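Local coordinates for carbohydrate binding protein, putative, cpb33A (Cellvibrio japonicus, PDB 5FJQ) that acts as the copper-binding lytic polysaccharide monooxygenase domain of a larger protein important for efficient chitin utilization, at residues P7-I12 / F171-D176; P22-C27 / D79-S84; T110-D115 / G151-Y156. All coordinates share one frame; numbering follows the deposited sequence.

Contact 1 of 3, residues P7-I12 / F171-D176; sequences PKSRVI and FYQCID
R10 leaves its backbone with CG anti to N (chi1 -163°) and then bends at chi3 (-71°), which swings the guanidinium alongside the carboxylate of D176. There the arginine binds side-on: R10 NE reaches D176 OD2 at 2.9 Å and R10 NH2 reaches D176 OD1 at 2.7 Å, each oxygen using its syn lone pair. The two planes lie only 6° apart, so the paired bonds also fix how each group is turned. CB of C174 sits over one face of the guanidinium, and W80 adds a cation-pi contact. The backbone of the same arginine is tied as well, R10 N giving a nearly straight bond of 2.9 Å to C174 O. In the immunoglobulin-like beta-sandwich of this family, strand 169-178 thus receives the start of helix 10-17, which follows the first strand; the disulfide from C174 to C63 fastens the same strand to a neighbouring loop. S9 is the N-cap of that helix. Its OG donates to Q173 OE1 at 2.8 Å, coming in tilted from the amide plane, and also takes a weak bond from I12 N. Q173 OE1 is a shared acceptor, because V4 N of the first strand binds it too. The side chains of V11 and Q173 cross at about a right angle, V11 CG2 lying 3.7 Å from Q173 NE2. On the apolar side, P7 CB approaches I175 CG2 at 4.0 Å. Water completes the join: one molecule accepts from V11 N at 3.1 Å and donates to C174 O at 2.8 Å.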
loop_
_atom_site.group_PDB
_atom_site.type_symbol
_atom_site.label_atom_id
_atom_site.label_comp_id
_atom_site.label_asym_id
_atom_site.label_seq_id
_atom_site.Cartn_x
_atom_site.Cartn_y
_atom_site.Cartn_z
ATOM N N PRO A 7 2.058 -9.120 4.288
ATOM C CA PRO A 7 1.348 -9.751 3.171
ATOM C C PRO A 7 1.701 -8.979 1.893
ATOM O O PRO A 7 1.968 -7.784 1.962
ATOM C CB PRO A 7 -0.113 -9.522 3.532
ATOM C CG PRO A 7 -0.101 -9.436 5.025
ATOM C CD PRO A 7 1.074 -8.527 5.198
ATOM N N LYS A 8 1.772 -9.666 0.769
ATOM C CA LYS A 8 2.162 -9.031 -0.507
ATOM C C LYS A 8 1.189 -7.906 -0.813
ATOM O O LYS A 8 -0.051 -8.093 -0.787
ATOM C CB LYS A 8 2.178 -10.041 -1.624
ATOM C CG LYS A 8 3.062 -11.245 -1.368
ATOM C CD LYS A 8 2.959 -12.258 -2.515
ATOM C CE LYS A 8 3.940 -13.443 -2.379
ATOM N NZ LYS A 8 5.350 -12.957 -2.637
ATOM N N SER A 9 1.747 -6.736 -1.086
ATOM C CA SER A 9 0.967 -5.561 -1.442
ATOM C C SER A 9 0.458 -5.844 -2.836
ATOM O O SER A 9 0.903 -6.801 -3.490
ATOM C CB SER A 9 1.821 -4.301 -1.504
ATOM O OG SER A 9 2.787 -4.368 -2.583
ATOM N N ARG A 10 -0.505 -5.042 -3.233
ATOM C CA ARG A 10 -1.177 -5.159 -4.526
ATOM C C ARG A 10 -0.181 -5.041 -5.704
ATOM O O ARG A 10 -0.330 -5.784 -6.686
ATOM C CB ARG A 10 -2.232 -4.051 -4.653
ATOM C CG ARG A 10 -3.244 -4.345 -5.744
ATOM C CD ARG A 10 -4.326 -3.319 -5.754
ATOM N NE ARG A 10 -5.234 -3.389 -4.627
ATOM C CZ ARG A 10 -6.219 -2.470 -4.497
ATOM N NH1 ARG A 10 -6.361 -1.499 -5.414
ATOM N NH2 ARG A 10 -7.080 -2.530 -3.498
ATOM N N VAL A 11 0.804 -4.110 -5.606
ATOM C CA VAL A 11 1.823 -3.956 -6.680
ATOM C C VAL A 11 2.663 -5.289 -6.715
ATOM O O VAL A 11 3.091 -5.744 -7.767
ATOM C CB VAL A 11 2.768 -2.687 -6.552
ATOM C CG1 VAL A 11 1.951 -1.398 -6.657
ATOM C CG2 VAL A 11 3.618 -2.687 -5.245
ATOM N N ILE A 12 2.761 -5.977 -5.583
ATOM C CA ILE A 12 3.614 -7.247 -5.534
ATOM C C ILE A 12 2.818 -8.509 -5.967
ATOM O O ILE A 12 3.347 -9.501 -6.585
ATOM C CB ILE A 12 4.177 -7.562 -4.092
ATOM C CG1 ILE A 12 5.186 -6.493 -3.604
ATOM C CG2 ILE A 12 4.822 -8.986 -4.055
ATOM C CD1 ILE A 12 6.362 -6.223 -4.501
ATOM N N PHE A 171 6.287 6.936 0.688
ATOM C CA PHE A 171 6.017 5.692 -0.051
ATOM C C PHE A 171 4.685 5.051 0.371
ATOM O O PHE A 171 4.342 4.986 1.593
ATOM C CB PHE A 171 7.184 4.659 0.141
ATOM C CG PHE A 171 8.503 5.212 -0.212
ATOM C CD1 PHE A 171 8.953 5.174 -1.566
ATOM C CD2 PHE A 171 9.246 5.905 0.730
ATOM C CE1 PHE A 171 10.166 5.766 -1.932
ATOM C CE2 PHE A 171 10.453 6.529 0.361
ATOM C CZ PHE A 171 10.925 6.447 -0.963
ATOM N N TYR A 172 3.962 4.543 -0.632
ATOM C CA TYR A 172 2.566 4.187 -0.444
ATOM C C TYR A 172 2.221 2.797 -0.939
ATOM O O TYR A 172 2.445 2.499 -2.115
ATOM C CB TYR A 172 1.627 5.255 -1.044
ATOM C CG TYR A 172 2.013 6.634 -0.598
ATOM C CD1 TYR A 172 2.965 7.397 -1.320
ATOM C CD2 TYR A 172 1.410 7.207 0.519
ATOM C CE1 TYR A 172 3.337 8.650 -0.874
ATOM C CE2 TYR A 172 1.762 8.486 0.948
ATOM C CZ TYR A 172 2.728 9.196 0.230
ATOM O OH TYR A 172 3.106 10.423 0.650
ATOM N N GLN A 173 1.670 1.963 -0.043
ATOM C CA GLN A 173 1.323 0.625 -0.411
ATOM C C GLN A 173 -0.025 0.156 0.025
ATOM O O GLN A 173 -0.230 -0.110 1.231
ATOM C CB GLN A 173 2.314 -0.392 0.196
ATOM C CG GLN A 173 3.758 -0.210 -0.174
ATOM C CD GLN A 173 4.046 -0.926 -1.445
ATOM O OE1 GLN A 173 4.012 -2.124 -1.472
ATOM N NE2 GLN A 173 4.275 -0.177 -2.547
ATOM N N CYS A 174 -0.877 -0.070 -0.973
ATOM C CA CYS A 174 -2.152 -0.758 -0.836
ATOM C C CYS A 174 -1.932 -2.249 -0.801
ATOM O O CYS A 174 -1.239 -2.768 -1.676
ATOM C CB CYS A 174 -3.043 -0.480 -2.004
ATOM S SG CYS A 174 -3.800 1.208 -1.991
ATOM N N ILE A 175 -2.510 -2.901 0.232
ATOM C CA ILE A 175 -2.413 -4.368 0.468
ATOM C C ILE A 175 -3.867 -4.883 0.526
ATOM O O ILE A 175 -4.691 -4.248 1.194
ATOM C CB ILE A 175 -1.698 -4.651 1.791
ATOM C CG1 ILE A 175 -0.326 -3.899 1.818
ATOM C CG2 ILE A 175 -1.420 -6.141 1.932
ATOM C CD1 ILE A 175 0.129 -3.487 3.216
ATOM N N ASP A 176 -4.179 -5.984 -0.192
ATOM C CA ASP A 176 -5.514 -6.589 -0.090
ATOM C C ASP A 176 -5.549 -7.802 0.852
ATOM O O ASP A 176 -4.740 -8.717 0.706
ATOM C CB ASP A 176 -6.043 -6.985 -1.437
ATOM C CG ASP A 176 -5.984 -5.898 -2.425
ATOM O OD1 ASP A 176 -6.920 -5.013 -2.393
ATOM O OD2 ASP A 176 -5.004 -5.958 -3.243
HETATM O O HOH W 1 -2.263 -9.691 -0.123
HETATM O O HOH W 2 -2.277 -7.043 -1.739
HETATM O O HOH W 3 0.535 -1.785 -3.616
#

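Contact 2 of 3, residues P22-C27 / D79-S84; sequences PTHPAC and DWPATS
H24 ND1 accepts from A26 N at 2.9 Å, close to the plane of the imidazole but along a bent path (131°), and this bond holds the ring that meets D79 and P81. The histidine is the N-cap of helix 25-33, so a helix start is here docked against the extended run leading into strand 83-84. With CG anti to the backbone N (chi1 173°), the ring is sandwiched. P25 CD lies over one face, while P81 CG comes over the other in a CH-pi contact, 3.9 Å from the ring centroid and 18° off its normal. The edge of the imidazole is turned to the backbone of D79: D79 O lies near the ring plane, 3.0 Å from both H24 CE1 and H24 NE2. The carboxylate of D79 packs on the first turn, with D79 OD1 3.4 Å from A26 CB, and OD2 is engaged in a salt bridge with R77. Besides that oxygen, A26 CB touches W80 CE3 at 3.6 Å. C27 SG, disulfide-bonded to C14 of helix 10-17, lies 4.4 Å from P81 CG.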
loop_
_atom_site.group_PDB
_atom_site.type_symbol
_atom_site.label_atom_id
_atom_site.label_comp_id
_atom_site.label_asym_id
_atom_site.label_seq_id
_atom_site.Cartn_x
_atom_site.Cartn_y
_atom_site.Cartn_z
ATOM N N PRO A 22 -0.327 -10.959 -17.559
ATOM C CA PRO A 22 -0.966 -11.433 -16.344
ATOM C C PRO A 22 -2.071 -12.456 -16.692
ATOM O O PRO A 22 -2.629 -12.447 -17.801
ATOM C CB PRO A 22 -1.622 -10.162 -15.777
ATOM C CG PRO A 22 -1.809 -9.249 -16.916
ATOM C CD PRO A 22 -0.760 -9.598 -17.942
ATOM N N THR A 23 -2.428 -13.282 -15.739
ATOM C CA THR A 23 -3.500 -14.224 -15.974
ATOM C C THR A 23 -4.634 -13.960 -15.039
ATOM O O THR A 23 -5.732 -14.467 -15.240
ATOM C CB THR A 23 -3.055 -15.680 -15.712
ATOM O OG1 THR A 23 -2.516 -15.744 -14.391
ATOM C CG2 THR A 23 -1.996 -16.098 -16.717
ATOM N N HIS A 24 -4.396 -13.220 -13.980
ATOM C CA HIS A 24 -5.467 -13.070 -13.009
ATOM C C HIS A 24 -6.354 -11.883 -13.469
ATOM O O HIS A 24 -5.839 -10.870 -13.882
ATOM C CB HIS A 24 -4.911 -12.904 -11.581
ATOM C CG HIS A 24 -5.961 -12.588 -10.570
ATOM N ND1 HIS A 24 -6.813 -11.502 -10.702
ATOM C CD2 HIS A 24 -6.324 -13.222 -9.427
ATOM C CE1 HIS A 24 -7.665 -11.497 -9.689
ATOM N NE2 HIS A 24 -7.390 -12.524 -8.900
ATOM N N PRO A 25 -7.679 -12.025 -13.421
ATOM C CA PRO A 25 -8.510 -11.002 -13.997
ATOM C C PRO A 25 -8.276 -9.557 -13.460
ATOM O O PRO A 25 -8.236 -8.635 -14.253
ATOM C CB PRO A 25 -9.926 -11.536 -13.748
ATOM C CG PRO A 25 -9.781 -12.324 -12.486
ATOM C CD PRO A 25 -8.484 -13.044 -12.708
ATOM N N ALA A 26 -8.104 -9.350 -12.160
ATOM C CA ALA A 26 -7.736 -7.984 -11.630
ATOM C C ALA A 26 -6.422 -7.434 -12.198
ATOM O O ALA A 26 -6.315 -6.252 -12.474
ATOM C CB ALA A 26 -7.658 -7.985 -10.091
ATOM N N CYS A 27 -5.403 -8.282 -12.373
ATOM C CA CYS A 27 -4.129 -7.788 -12.894
ATOM C C CYS A 27 -4.221 -7.568 -14.396
ATOM O O CYS A 27 -3.556 -6.699 -14.914
ATOM C CB CYS A 27 -2.941 -8.767 -12.569
ATOM S SG CYS A 27 -2.765 -9.162 -10.794
ATOM N N ASP A 79 -11.923 -8.583 -6.274
ATOM C CA ASP A 79 -11.188 -9.834 -6.622
ATOM C C ASP A 79 -9.666 -9.670 -6.649
ATOM O O ASP A 79 -8.910 -10.549 -7.180
ATOM C CB ASP A 79 -11.691 -10.404 -7.928
ATOM C CG ASP A 79 -11.277 -9.560 -9.114
ATOM O OD1 ASP A 79 -10.863 -8.396 -8.892
ATOM O OD2 ASP A 79 -11.367 -10.056 -10.252
ATOM N N TRP A 80 -9.183 -8.587 -6.038
ATOM C CA TRP A 80 -7.711 -8.434 -5.967
ATOM C C TRP A 80 -7.135 -9.659 -5.298
ATOM O O TRP A 80 -7.761 -10.200 -4.351
ATOM C CB TRP A 80 -7.297 -7.190 -5.214
ATOM C CG TRP A 80 -7.561 -5.894 -5.950
ATOM C CD1 TRP A 80 -8.531 -4.961 -5.625
ATOM C CD2 TRP A 80 -6.888 -5.367 -7.133
ATOM N NE1 TRP A 80 -8.475 -3.910 -6.507
ATOM C CE2 TRP A 80 -7.487 -4.120 -7.431
ATOM C CE3 TRP A 80 -5.835 -5.813 -7.949
ATOM C CZ2 TRP A 80 -7.087 -3.317 -8.535
ATOM C CZ3 TRP A 80 -5.445 -4.989 -9.049
ATOM C CH2 TRP A 80 -6.066 -3.776 -9.312
ATOM N N PRO A 81 -5.965 -10.149 -5.772
ATOM C CA PRO A 81 -5.373 -11.259 -4.995
ATOM C C PRO A 81 -5.126 -10.864 -3.527
ATOM O O PRO A 81 -4.447 -9.874 -3.264
ATOM C CB PRO A 81 -4.036 -11.495 -5.689
ATOM C CG PRO A 81 -4.292 -11.089 -7.118
ATOM C CD PRO A 81 -5.243 -9.904 -7.035
ATOM N N ALA A 82 -5.642 -11.605 -2.560
ATOM C CA ALA A 82 -5.605 -11.128 -1.212
ATOM C C ALA A 82 -5.036 -12.197 -0.278
ATOM O O ALA A 82 -5.082 -13.374 -0.582
ATOM C CB ALA A 82 -7.002 -10.704 -0.783
ATOM N N THR A 83 -4.454 -11.762 0.829
ATOM C CA THR A 83 -3.970 -12.661 1.843
ATOM C C THR A 83 -5.013 -12.870 2.942
ATOM O O THR A 83 -5.646 -11.939 3.421
ATOM C CB THR A 83 -2.706 -12.061 2.461
ATOM O OG1 THR A 83 -1.757 -11.812 1.421
ATOM C CG2 THR A 83 -2.113 -12.955 3.519
ATOM N N SER A 84 -5.193 -14.110 3.351
ATOM C CA SER A 84 -6.168 -14.383 4.409
ATOM C C SER A 84 -5.663 -13.826 5.709
ATOM O O SER A 84 -4.509 -14.029 6.061
ATOM C CB SER A 84 -6.371 -15.848 4.531
ATOM O OG SER A 84 -7.185 -16.152 3.436
#

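Contact 3 of 3, residues T110-D115 / G151-Y156; sequences TPQGYD and GRHIIY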
loop_
_atom_site.group_PDB
_atom_site.type_symbol
_atom_site.label_atom_id
_atom_site.label_comp_id
_atom_site.label_asym_id
_atom_site.label_seq_id
_atom_site.Cartn_x
_atom_site.Cartn_y
_atom_site.Cartn_z
ATOM N N THR A 110 -9.796 0.059 5.596
ATOM C CA THR A 110 -11.193 0.190 5.280
ATOM C C THR A 110 -12.147 -0.225 6.437
ATOM O O THR A 110 -11.810 -1.041 7.323
ATOM C CB THR A 110 -11.484 -0.624 4.024
ATOM O OG1 THR A 110 -10.751 -1.851 4.082
ATOM C CG2 THR A 110 -10.948 0.127 2.767
ATOM N N PRO A 111 -13.367 0.338 6.430
ATOM C CA PRO A 111 -14.331 0.034 7.477
ATOM C C PRO A 111 -15.065 -1.244 7.175
ATOM O O PRO A 111 -15.211 -1.609 6.007
ATOM C CB PRO A 111 -15.342 1.224 7.372
ATOM C CG PRO A 111 -15.247 1.671 5.940
ATOM C CD PRO A 111 -13.837 1.394 5.495
ATOM N N GLN A 112 -15.569 -1.891 8.222
ATOM C CA GLN A 112 -16.526 -2.956 8.068
ATOM C C GLN A 112 -17.659 -2.532 7.116
ATOM O O GLN A 112 -18.122 -1.355 7.108
ATOM C CB GLN A 112 -17.021 -3.362 9.456
ATOM C CG GLN A 112 -17.967 -4.516 9.472
ATOM C CD GLN A 112 -17.386 -5.773 8.856
ATOM O OE1 GLN A 112 -16.191 -5.851 8.580
ATOM N NE2 GLN A 112 -18.252 -6.735 8.576
ATOM N N GLY A 113 -18.037 -3.461 6.233
ATOM C CA GLY A 113 -18.978 -3.129 5.157
ATOM C C GLY A 113 -18.374 -2.650 3.846
ATOM O O GLY A 113 -19.064 -2.633 2.850
ATOM N N TYR A 114 -17.097 -2.266 3.829
ATOM C CA TYR A 114 -16.474 -1.759 2.607
ATOM C C TYR A 114 -16.802 -2.627 1.402
ATOM O O TYR A 114 -16.602 -3.846 1.445
ATOM C CB TYR A 114 -14.930 -1.725 2.756
ATOM C CG TYR A 114 -14.233 -0.990 1.618
ATOM C CD1 TYR A 114 -14.294 0.385 1.542
ATOM C CD2 TYR A 114 -13.526 -1.686 0.619
ATOM C CE1 TYR A 114 -13.692 1.075 0.499
ATOM C CE2 TYR A 114 -12.883 -1.001 -0.423
ATOM C CZ TYR A 114 -12.961 0.384 -0.458
ATOM O OH TYR A 114 -12.372 1.147 -1.470
ATOM N N ASP A 115 -17.188 -2.002 0.290
ATOM C CA ASP A 115 -17.736 -2.792 -0.830
ATOM C C ASP A 115 -16.967 -2.716 -2.148
ATOM O O ASP A 115 -17.472 -3.185 -3.137
ATOM C CB ASP A 115 -19.234 -2.469 -1.057
ATOM C CG ASP A 115 -19.470 -1.111 -1.726
ATOM O OD1 ASP A 115 -18.520 -0.337 -1.993
ATOM O OD2 ASP A 115 -20.639 -0.808 -1.994
ATOM N N GLY A 151 -14.805 -10.082 5.521
ATOM C CA GLY A 151 -14.877 -9.619 4.141
ATOM C C GLY A 151 -13.507 -9.198 3.741
ATOM O O GLY A 151 -12.545 -9.314 4.507
ATOM N N ARG A 152 -13.421 -8.692 2.522
ATOM C CA ARG A 152 -12.190 -8.275 1.949
ATOM C C ARG A 152 -11.958 -6.825 2.291
ATOM O O ARG A 152 -12.885 -6.023 2.293
ATOM C CB ARG A 152 -12.363 -8.408 0.429
ATOM C CG ARG A 152 -12.056 -9.808 -0.011
ATOM C CD ARG A 152 -12.370 -9.952 -1.481
ATOM N NE ARG A 152 -11.571 -11.097 -1.858
ATOM C CZ ARG A 152 -10.473 -10.993 -2.576
ATOM N NH1 ARG A 152 -10.145 -9.780 -3.058
ATOM N NH2 ARG A 152 -9.759 -12.094 -2.858
ATOM N N HIS A 153 -10.721 -6.485 2.599
ATOM C CA HIS A 153 -10.404 -5.160 3.019
ATOM C C HIS A 153 -9.141 -4.668 2.353
ATOM O O HIS A 153 -8.356 -5.454 1.826
ATOM C CB HIS A 153 -10.364 -5.101 4.566
ATOM C CG HIS A 153 -11.743 -5.089 5.140
ATOM N ND1 HIS A 153 -12.497 -3.928 5.186
ATOM C CD2 HIS A 153 -12.569 -6.094 5.517
ATOM C CE1 HIS A 153 -13.715 -4.222 5.614
ATOM N NE2 HIS A 153 -13.776 -5.520 5.853
ATOM N N ILE A 154 -8.984 -3.341 2.342
ATOM C CA ILE A 154 -7.764 -2.759 1.886
ATOM C C ILE A 154 -7.053 -2.189 3.081
ATOM O O ILE A 154 -7.639 -1.438 3.927
ATOM C CB ILE A 154 -7.982 -1.669 0.806
ATOM C CG1 ILE A 154 -8.768 -2.238 -0.377
ATOM C CG2 ILE A 154 -6.649 -1.065 0.341
ATOM C CD1 ILE A 154 -9.069 -1.150 -1.422
ATOM N N ILE A 155 -5.770 -2.526 3.117
ATOM C CA ILE A 155 -4.858 -1.883 4.040
ATOM C C ILE A 155 -3.952 -0.926 3.260
ATOM O O ILE A 155 -3.437 -1.272 2.179
ATOM C CB ILE A 155 -4.030 -2.880 4.851
ATOM C CG1 ILE A 155 -4.964 -3.565 5.883
ATOM C CG2 ILE A 155 -2.845 -2.143 5.506
ATOM C CD1 ILE A 155 -4.418 -4.840 6.401
ATOM N N TYR A 156 -3.784 0.275 3.814
ATOM C CA TYR A 156 -2.902 1.257 3.243
ATOM C C TYR A 156 -1.774 1.481 4.228
ATOM O O TYR A 156 -2.015 1.979 5.323
ATOM C CB TYR A 156 -3.698 2.546 3.048
ATOM C CG TYR A 156 -3.112 3.488 2.042
ATOM C CD1 TYR A 156 -2.677 3.035 0.799
ATOM C CD2 TYR A 156 -2.982 4.881 2.338
ATOM C CE1 TYR A 156 -2.133 3.939 -0.128
ATOM C CE2 TYR A 156 -2.457 5.798 1.405
ATOM C CZ TYR A 156 -2.051 5.333 0.170
ATOM O OH TYR A 156 -1.522 6.273 -0.713
HETATM O O HOH W 4 -16.813 -5.642 5.421
#
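T110 N donates to I154 O at 3.1 Å, continuing the antiparallel pairing of strands 102-109 and 152-161 just before the chain leaves the sheet in a type II beta turn from P111 to Y114. The side chain of T110 bonds to the strand as well. Its OG1, set between the backbone N and the carbonyl carbon (chi1 40°), accepts from I154 N at 2.9 Å and shares a hydrogen bond with H153 ND1, also 2.9 Å; the geometry allows either partner of the latter to be the donor. One hydroxyl therefore links a main-chain amide to an imidazole. This is how the end of strand 102-109 passes into a loop at the periphery of the beta-sandwich, away from the copper site. The imidazole of H153 lies with its edge against the turn: CE1 comes to 3.0 Å from P111 O, in the ring plane, while that same oxygen closes the turn by accepting from Y114 N. G113 holds the third position with a positive phi (91°). G113 N gives a 2.6 Å bond to a water that also donates weakly to Q112 OE1 and accepts weakly from H153 NE2; Q112 NE2 bonds T150 OG1, and H153 NE2 bonds T150 O. T110 CG2 sits over the centre of the Y114 ring, and Y114 CE2 meets I154 CD1 at 3.9 Å.

Contact 1 lies in the core, whereas contacts 2 and 3 are partly buried and lie toward the surface. All three reach one mixed sheet through adjoining strands: 169-178 in contact 1 is flanked by 83-84 from contact 2 and by 152-161 from contact 3. Both later contacts are nested within the chain loop that contact 1 closes. Their chemistry follows their place. The buried join relies on a charged pair and on waters between backbones, the helix-docking contact on ring and proline packing with no clear polar bond across it, and the strand end on a backbone bond and a threonine hydroxyl. W80 connects them, meeting R10 through its ring and R152 through its carbonyl oxygen.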